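Local coordinates for gamma-glutamyltransferase 1 Threonine peptidase. MEROPS family T03 (PDB 7D9E) that transfers gamma-glutamyl groups from donors such as glutathione to amino acids or water, as the large subunit paired with the small subunit that bears the catalytic nucleophile, at the interface of chains A and B. Coordinates in Å, arbitrary orientation; residue numbers count along the deposited sequence, not the author numbering. Chains: chain A, Gamma-glutamyltransferase 1 Threonine peptidase. MEROPS family T03; chain B, Gamma-glutamyltransferase 1 Threonine peptidase. MEROPS family T03.

Both contacts join the large subunit (chain A) to the small subunit (chain B) of one gamma-glutamyltransferase heterodimer; their C-alpha centres lie about 38 Å apart and they share no residue or secondary-structure element. Contact 1 pairs strand 260-264 of chain A with strand 77-81 of chain B, continuing a sheet across the subunits. Contact 2 sets the end of helix 165-178 and the short helix 184-188 of chain A, with the turn between them, against loops of chain B near substrate-binding residues B:Thr19 and B:Asn21. Sheet pairing and loop packing thus hold the two chains together at well-separated places.

Contact 1: the interface of chains A and B. Residues chain A 83, 257, 260-263; chain B 78-80.
B:Thr80 lays its methyl CG2 over the centre of the A:Tyr83 phenol ring, 3.9 Å from the centroid, in a CH-pi contact at the sheet joint of this N-terminal nucleophile (Ntn) hydrolase of family T03. With CG2 anti to its own carbonyl carbon, B:Thr80 also brings this methyl against the ring of A:Tyr263, the side chains crossing at about a right angle, with CE2 4.0 Å from CG2; the methyl therefore meets tyrosines of two chain A strands. CG of A:Tyr83 stands anti to the backbone N (chi1 -158°), which sets the ring under this methyl; its CB separately meets CD1 of B:Ile78. An alanine in place of A:Tyr83 would probably strip the phenol face from the B:Thr80 methyl and open a gap on that side, leaving A:Tyr263 as its aromatic neighbour here. B:Val79 points its two methyls to other partners: CG1 touches the benzo-ring atom CH2 of A:Trp257 and also the CB of A:Asn260. Its CG2 reaches CD1 of A:Leu262 at 4.0 Å. The side-chain amide ND2 of A:Asn260 stands above one face of the indole, toward its rim, and makes a weak bond to the carbonyl O of A:Trp257. Backbone bonds between antiparallel strands 260-264 of chain A and 77-81 of chain B form the polar part. A:Thr261 N gives to B:Thr80 O at 2.9 Å, and B:Thr80 N returns to A:Thr261 O at 2.8 Å. Two residues along, A:Tyr263 N reaches B:Ile78 O at 2.8 Å and B:Ile78 N reaches A:Tyr263 O at 2.9 Å. The hydroxyl OG1 of B:Thr80 adds a weak bond to A:Thr261 O.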
loop_
_atom_site.group_PDB
_atom_site.type_symbol
_atom_site.label_atom_id
_atom_site.label_comp_id
_atom_site.label_asym_id
_atom_site.label_seq_id
_atom_site.Cartn_x
_atom_site.Cartn_y
_atom_site.Cartn_z
ATOM N N TYR A 83 3.206 12.243 -11.277
ATOM C CA TYR A 83 2.853 12.992 -12.475
ATOM C C TYR A 83 3.666 14.275 -12.388
ATOM O O TYR A 83 3.368 15.140 -11.564
ATOM C CB TYR A 83 1.353 13.254 -12.529
ATOM C CG TYR A 83 0.812 13.526 -13.898
ATOM C CD1 TYR A 83 0.718 12.507 -14.833
ATOM C CD2 TYR A 83 0.338 14.785 -14.244
ATOM C CE1 TYR A 83 0.206 12.746 -16.089
ATOM C CE2 TYR A 83 -0.182 15.034 -15.498
ATOM C CZ TYR A 83 -0.264 14.011 -16.414
ATOM O OH TYR A 83 -0.792 14.269 -17.655
ATOM N N TRP A 257 -11.226 5.701 -18.903
ATOM C CA TRP A 257 -12.673 5.529 -18.931
ATOM C C TRP A 257 -13.315 6.906 -18.818
ATOM O O TRP A 257 -12.802 7.774 -18.107
ATOM C CB TRP A 257 -13.138 4.618 -17.776
ATOM C CG TRP A 257 -13.350 5.289 -16.469
ATOM C CD1 TRP A 257 -14.560 5.554 -15.899
ATOM C CD2 TRP A 257 -12.366 5.816 -15.572
ATOM N NE1 TRP A 257 -14.387 6.191 -14.710
ATOM C CE2 TRP A 257 -13.053 6.369 -14.480
ATOM C CE3 TRP A 257 -10.969 5.857 -15.575
ATOM C CZ2 TRP A 257 -12.398 6.975 -13.410
ATOM C CZ3 TRP A 257 -10.321 6.466 -14.523
ATOM C CH2 TRP A 257 -11.037 7.015 -13.445
ATOM N N ASN A 260 -11.361 10.091 -18.564
ATOM C CA ASN A 260 -10.347 10.173 -17.524
ATOM C C ASN A 260 -9.254 9.146 -17.774
ATOM O O ASN A 260 -9.489 8.106 -18.391
ATOM C CB ASN A 260 -10.956 9.883 -16.157
ATOM C CG ASN A 260 -12.181 10.680 -15.890
ATOM O OD1 ASN A 260 -12.110 11.897 -15.710
ATOM N ND2 ASN A 260 -13.336 10.016 -15.917
ATOM N N THR A 261 -8.054 9.450 -17.287
ATOM C CA THR A 261 -6.926 8.537 -17.381
ATOM C C THR A 261 -6.389 8.291 -15.979
ATOM O O THR A 261 -5.915 9.228 -15.327
ATOM C CB THR A 261 -5.819 9.102 -18.274
ATOM O OG1 THR A 261 -6.364 9.349 -19.575
ATOM C CG2 THR A 261 -4.664 8.109 -18.353
ATOM N N LEU A 262 -6.496 7.046 -15.514
ATOM C CA LEU A 262 -5.962 6.622 -14.229
ATOM C C LEU A 262 -4.583 6.004 -14.437
ATOM O O LEU A 262 -4.430 5.083 -15.240
ATOM C CB LEU A 262 -6.878 5.576 -13.580
ATOM C CG LEU A 262 -6.377 4.753 -12.387
ATOM C CD1 LEU A 262 -5.976 5.615 -11.196
ATOM C CD2 LEU A 262 -7.441 3.707 -12.013
ATOM N N TYR A 263 -3.596 6.493 -13.689
ATOM C CA TYR A 263 -2.268 5.913 -13.643
ATOM C C TYR A 263 -2.099 5.271 -12.282
ATOM O O TYR A 263 -2.368 5.899 -11.247
ATOM C CB TYR A 263 -1.219 7.000 -13.804
ATOM C CG TYR A 263 -1.233 7.605 -15.170
ATOM C CD1 TYR A 263 -0.780 6.897 -16.281
ATOM C CD2 TYR A 263 -1.722 8.887 -15.371
ATOM C CE1 TYR A 263 -0.789 7.461 -17.540
ATOM C CE2 TYR A 263 -1.752 9.456 -16.629
ATOM C CZ TYR A 263 -1.288 8.744 -17.713
ATOM O OH TYR A 263 -1.307 9.318 -18.968
ATOM N N ILE B 78 -3.079 8.101 -9.503
ATOM C CA ILE B 78 -3.299 9.476 -9.936
ATOM C C ILE B 78 -4.264 9.432 -11.114
ATOM O O ILE B 78 -3.996 8.775 -12.124
ATOM C CB ILE B 78 -1.996 10.182 -10.353
ATOM C CG1 ILE B 78 -0.987 10.148 -9.203
ATOM C CG2 ILE B 78 -2.294 11.624 -10.814
ATOM C CD1 ILE B 78 0.358 10.760 -9.595
ATOM N N VAL B 79 -5.383 10.138 -10.998
ATOM C CA VAL B 79 -6.295 10.303 -12.116
ATOM C C VAL B 79 -6.020 11.651 -12.756
ATOM O O VAL B 79 -5.834 12.660 -12.057
ATOM C CB VAL B 79 -7.779 10.224 -11.696
ATOM C CG1 VAL B 79 -8.662 10.209 -12.930
ATOM C CG2 VAL B 79 -8.012 9.012 -10.838
ATOM N N THR B 80 -6.019 11.682 -14.080
ATOM C CA THR B 80 -5.854 12.905 -14.848
ATOM C C THR B 80 -7.011 13.053 -15.826
ATOM O O THR B 80 -7.723 12.093 -16.142
ATOM C CB THR B 80 -4.517 12.893 -15.607
ATOM O OG1 THR B 80 -4.570 11.927 -16.662
ATOM C CG2 THR B 80 -3.386 12.563 -14.676
#

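Contact 2: the interface of chains A and B. Residues chain A 69, 178, 182-184, 188; chain B 24, 27, 29, 36.
B:Gly27, its backbone at positive phi (79°), presents its CA to A:Phe178 and its carbonyl to A:Thr182, while B:Val29 in the same loop turns its N-H and C=O to A:Asn183. The CA of B:Gly27 sits over one face of the A:Phe178 ring, 3.5 Å from the centroid and shifted toward the rim. Its carbonyl O accepts the hydroxyl OG1 of A:Thr182 at 2.8 Å, from a donor well above the carbonyl plane. The same OG1 receives the backbone N of A:Phe184, a bond that ties the start of helix 184-188 to this threonine. A:Asn183 holds CG between its backbone N and carbonyl carbon (chi1 64°), which turns the flat amide toward B:Val29. There OD1 takes B:Val29 N at 2.8 Å, in the carbonyl plane on a lone pair, and ND2 gives to B:Val29 O at 2.8 Å in an almost straight bond. This two-point pairing fixes the rotation of the amide and satisfies both polar backbone atoms of the valine. Beside it, the A:Phe184 ring runs edge-on to B:Phe24, with planes at 67° and CZ above the B:Phe24 face. One face of A:Phe184 is packed by CB of A:Phe188 and the other by CE2 of A:Phe178, while B:Leu36 CD2 lies at its edge. The A:Phe188 ring reaches B:Leu36 tip to tip, CZ meeting CD1 at 3.7 Å, and CG2 of B:Val29 comes to its edge. A:Pro69 lies alongside B:Phe24. The aromatic cluster and the polar bonds together anchor the small-subunit loop to the large subunit, and so may steady the nearby segment carrying B:Thr19 and B:Asn21, which bind the gamma-glutamyl substrate.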
loop_
_atom_site.group_PDB
_atom_site.type_symbol
_atom_site.label_atom_id
_atom_site.label_comp_id
_atom_site.label_asym_id
_atom_site.label_seq_id
_atom_site.Cartn_x
_atom_site.Cartn_y
_atom_site.Cartn_z
ATOM N N PRO A 69 5.657 4.698 12.874
ATOM C CA PRO A 69 6.536 3.523 12.678
ATOM C C PRO A 69 5.805 2.201 12.454
ATOM O O PRO A 69 6.449 1.202 12.054
ATOM C CB PRO A 69 7.340 3.464 13.987
ATOM C CG PRO A 69 6.492 4.180 14.984
ATOM C CD PRO A 69 5.852 5.304 14.194
ATOM N N PHE A 178 4.134 -10.735 18.440
ATOM C CA PHE A 178 5.564 -10.952 18.642
ATOM C C PHE A 178 5.838 -11.819 19.870
ATOM O O PHE A 178 6.868 -12.491 19.931
ATOM C CB PHE A 178 6.319 -9.616 18.741
ATOM C CG PHE A 178 6.139 -8.715 17.551
ATOM C CD1 PHE A 178 5.946 -9.238 16.290
ATOM C CD2 PHE A 178 6.189 -7.318 17.699
ATOM C CE1 PHE A 178 5.781 -8.392 15.198
ATOM C CE2 PHE A 178 6.038 -6.486 16.624
ATOM C CZ PHE A 178 5.848 -7.017 15.385
ATOM N N THR A 182 11.116 -11.247 19.765
ATOM C CA THR A 182 11.964 -10.242 19.130
ATOM C C THR A 182 12.336 -9.182 20.164
ATOM O O THR A 182 11.916 -9.244 21.325
ATOM C CB THR A 182 11.259 -9.522 17.967
ATOM O OG1 THR A 182 10.252 -8.650 18.507
ATOM C CG2 THR A 182 10.604 -10.509 17.039
ATOM N N ASN A 183 13.104 -8.181 19.731
ATOM C CA ASN A 183 13.532 -7.074 20.580
ATOM C C ASN A 183 12.611 -5.871 20.506
ATOM O O ASN A 183 12.989 -4.782 20.959
ATOM C CB ASN A 183 14.974 -6.692 20.246
ATOM C CG ASN A 183 15.127 -6.160 18.836
ATOM O OD1 ASN A 183 14.200 -6.228 18.028
ATOM N ND2 ASN A 183 16.309 -5.664 18.527
ATOM N N PHE A 184 11.405 -6.054 19.969
ATOM C CA PHE A 184 10.481 -4.947 19.764
ATOM C C PHE A 184 10.262 -4.146 21.036
ATOM O O PHE A 184 10.288 -2.909 21.016
ATOM C CB PHE A 184 9.144 -5.507 19.280
ATOM C CG PHE A 184 8.104 -4.457 19.017
ATOM C CD1 PHE A 184 8.235 -3.588 17.954
ATOM C CD2 PHE A 184 6.973 -4.362 19.817
ATOM C CE1 PHE A 184 7.265 -2.631 17.686
ATOM C CE2 PHE A 184 6.004 -3.405 19.553
ATOM C CZ PHE A 184 6.146 -2.541 18.489
ATOM N N PHE A 188 10.240 -0.030 21.480
ATOM C CA PHE A 188 8.911 0.573 21.373
ATOM C C PHE A 188 8.095 0.374 22.636
ATOM O O PHE A 188 6.918 0.754 22.679
ATOM C CB PHE A 188 8.224 0.050 20.112
ATOM C CG PHE A 188 8.878 0.548 18.874
ATOM C CD1 PHE A 188 9.963 -0.115 18.326
ATOM C CD2 PHE A 188 8.464 1.732 18.277
ATOM C CE1 PHE A 188 10.600 0.372 17.196
ATOM C CE2 PHE A 188 9.105 2.219 17.166
ATOM C CZ PHE A 188 10.179 1.552 16.616
ATOM N N PHE B 24 4.144 -2.690 12.397
ATOM C CA PHE B 24 5.435 -2.833 13.055
ATOM C C PHE B 24 6.259 -3.974 12.468
ATOM O O PHE B 24 7.291 -4.359 13.044
ATOM C CB PHE B 24 5.272 -2.929 14.571
ATOM C CG PHE B 24 4.662 -1.688 15.197
ATOM C CD1 PHE B 24 5.454 -0.573 15.467
ATOM C CD2 PHE B 24 3.316 -1.641 15.517
ATOM C CE1 PHE B 24 4.888 0.559 16.058
ATOM C CE2 PHE B 24 2.763 -0.517 16.104
ATOM C CZ PHE B 24 3.552 0.565 16.389
ATOM N N GLY B 27 8.823 -7.061 13.812
ATOM C CA GLY B 27 9.135 -6.864 15.205
ATOM C C GLY B 27 10.605 -6.787 15.534
ATOM O O GLY B 27 10.944 -6.585 16.704
ATOM N N VAL B 29 14.020 -4.878 15.547
ATOM C CA VAL B 29 14.671 -3.581 15.459
ATOM C C VAL B 29 16.161 -3.792 15.255
ATOM O O VAL B 29 16.779 -4.622 15.927
ATOM C CB VAL B 29 14.427 -2.743 16.723
ATOM C CG1 VAL B 29 15.028 -1.356 16.551
ATOM C CG2 VAL B 29 12.942 -2.673 16.994
ATOM N N LEU B 36 12.702 -0.571 12.413
ATOM C CA LEU B 36 12.087 -1.885 12.297
ATOM C C LEU B 36 12.331 -2.476 10.917
ATOM O O LEU B 36 12.315 -1.774 9.904
ATOM C CB LEU B 36 10.572 -1.777 12.476
ATOM C CG LEU B 36 10.188 -1.562 13.938
ATOM C CD1 LEU B 36 8.861 -0.840 14.060
ATOM C CD2 LEU B 36 10.199 -2.905 14.682
#